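PDB 7LQX: glycosyl hydrolase BlGH5_18 from Bifidobacterium longum subsp. infantis, which probably hydrolyses glycosidic bonds in N-glycan breakdown, as a family GH5 (subfamily 18) glycoside hydrolase of a gut bacterium. Local coordinates for residues G238-Y243 with G248-H253. Residues are numbered along the deposited sequence; the frame is centred on the assembly and turned at random.
Sequences GTAQGY and GECTAH
Thr-239, Glu-249 and Tyr-243 carry this contact, an example of how a one-turn helix and the first turns of the next can pack with no hydrogen bond between the two segments. The helix 239-243 and the start of helix 248-264 run nearly antiparallel, at 160°, after strand 229-233 of the parallel (β/α)8 barrel expected of the GH5 family. Glu-249 bends at chi2 (88°) and lays its chain over one face of the Tyr-243 ring; CG sits 3.9 Å from the ring centroid in a CH-pi contact, and the carboxylate lies almost parallel to the ring, 13° from its plane. Thr-239 divides its two branches: CG2, anti to the backbone N, reaches 3.8 Å from Cys-250 CA, whereas OG1 stands 3.3 Å from His-253 CD2. Ala-240 CB also touches Cys-250 SG, at 4.1 Å. Replacing Tyr-243 by an alanine would probably leave the Glu-249 chain without its aromatic platform and Glu-391 without its phenol partner. The chemistry thus implies cohesion by van der Waals and CH-pi contacts across the hairpin, while hydrogen bonds tie Tyr-243 OH to Glu-391 in helix 388-399, Thr-239 OG1 to Asn-237 and His-253 ND1 to Ser-233.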
loop_
_atom_site.group_PDB
_atom_site.type_symbol
_atom_site.label_atom_id
_atom_site.label_comp_id
_atom_site.label_asym_id
_atom_site.label_seq_id
_atom_site.Cartn_x
_atom_site.Cartn_y
_atom_site.Cartn_z
ATOM N N GLY A 238 20.741 -11.134 17.648
ATOM C CA GLY A 238 21.578 -11.021 18.817
ATOM C C GLY A 238 22.448 -12.231 19.056
ATOM O O GLY A 238 23.408 -12.147 19.827
ATOM N N THR A 239 22.138 -13.358 18.417
ATOM C CA THR A 239 22.911 -14.567 18.657
ATOM C C THR A 239 24.314 -14.436 18.080
ATOM O O THR A 239 25.305 -14.661 18.781
ATOM C CB THR A 239 22.183 -15.777 18.076
ATOM O OG1 THR A 239 20.894 -15.889 18.689
ATOM C CG2 THR A 239 22.960 -17.030 18.351
ATOM N N ALA A 240 24.426 -14.071 16.803
ATOM C CA ALA A 240 25.752 -13.884 16.225
ATOM C C ALA A 240 26.494 -12.750 16.917
ATOM O O ALA A 240 27.698 -12.853 17.179
ATOM C CB ALA A 240 25.651 -13.621 14.728
ATOM N N GLN A 241 25.793 -11.660 17.227
ATOM C CA GLN A 241 26.456 -10.513 17.833
ATOM C C GLN A 241 26.961 -10.838 19.233
ATOM O O GLN A 241 28.082 -10.462 19.601
ATOM C CB GLN A 241 25.498 -9.325 17.889
ATOM C CG GLN A 241 25.004 -8.847 16.533
ATOM C CD GLN A 241 23.647 -9.401 16.162
ATOM O OE1 GLN A 241 23.359 -10.577 16.376
ATOM N NE2 GLN A 241 22.805 -8.558 15.595
ATOM N N GLY A 242 26.141 -11.515 20.034
ATOM C CA GLY A 242 26.487 -11.736 21.426
ATOM C C GLY A 242 27.458 -12.872 21.648
ATOM O O GLY A 242 28.287 -12.808 22.563
ATOM N N TYR A 243 27.372 -13.929 20.835
ATOM C CA TYR A 243 28.231 -15.093 20.997
ATOM C C TYR A 243 29.322 -15.197 19.947
ATOM O O TYR A 243 30.319 -15.888 20.189
ATOM C CB TYR A 243 27.400 -16.383 20.989
ATOM C CG TYR A 243 26.363 -16.362 22.068
ATOM C CD1 TYR A 243 26.704 -16.631 23.382
ATOM C CD2 TYR A 243 25.050 -16.029 21.786
ATOM C CE1 TYR A 243 25.768 -16.585 24.382
ATOM C CE2 TYR A 243 24.109 -15.985 22.780
ATOM C CZ TYR A 243 24.476 -16.253 24.075
ATOM O OH TYR A 243 23.518 -16.198 25.051
ATOM N N GLY A 248 29.517 -21.730 18.349
ATOM C CA GLY A 248 28.581 -22.835 18.364
ATOM C C GLY A 248 27.155 -22.405 18.638
ATOM O O GLY A 248 26.216 -23.022 18.140
ATOM N N GLU A 249 26.970 -21.362 19.448
ATOM C CA GLU A 249 25.622 -20.860 19.688
ATOM C C GLU A 249 24.991 -20.402 18.379
ATOM O O GLU A 249 23.802 -20.622 18.130
ATOM C CB GLU A 249 25.663 -19.701 20.684
ATOM C CG GLU A 249 25.995 -20.082 22.120
ATOM C CD GLU A 249 27.486 -20.091 22.418
ATOM O OE1 GLU A 249 28.307 -19.965 21.480
ATOM O OE2 GLU A 249 27.846 -20.204 23.612
ATOM N N CYS A 250 25.783 -19.748 17.533
ATOM C CA CYS A 250 25.277 -19.263 16.255
ATOM C C CYS A 250 24.733 -20.408 15.402
ATOM O O CYS A 250 23.612 -20.330 14.892
ATOM C CB CYS A 250 26.387 -18.505 15.532
ATOM S SG CYS A 250 25.821 -17.679 14.054
ATOM N N THR A 251 25.497 -21.486 15.247
ATOM C CA THR A 251 25.032 -22.583 14.405
ATOM C C THR A 251 24.003 -23.471 15.092
ATOM O O THR A 251 23.327 -24.239 14.401
ATOM C CB THR A 251 26.199 -23.447 13.918
ATOM O OG1 THR A 251 26.948 -23.899 15.050
ATOM C CG2 THR A 251 27.090 -22.669 12.957
ATOM N N ALA A 252 23.846 -23.363 16.408
ATOM C CA ALA A 252 22.854 -24.131 17.144
ATOM C C ALA A 252 21.501 -23.439 17.224
ATOM O O ALA A 252 20.560 -24.035 17.740
ATOM C CB ALA A 252 23.343 -24.407 18.568
ATOM N N HIS A 253 21.366 -22.220 16.707
ATOM C CA HIS A 253 20.156 -21.452 16.979
ATOM C C HIS A 253 18.907 -22.130 16.427
ATOM O O HIS A 253 17.849 -22.110 17.069
ATOM C CB HIS A 253 20.280 -20.025 16.438
ATOM C CG HIS A 253 19.132 -19.145 16.823
ATOM N ND1 HIS A 253 18.008 -19.000 16.037
ATOM C CD2 HIS A 253 18.912 -18.403 17.933
ATOM C CE1 HIS A 253 17.151 -18.201 16.644
ATOM N NE2 HIS A 253 17.674 -17.822 17.794
#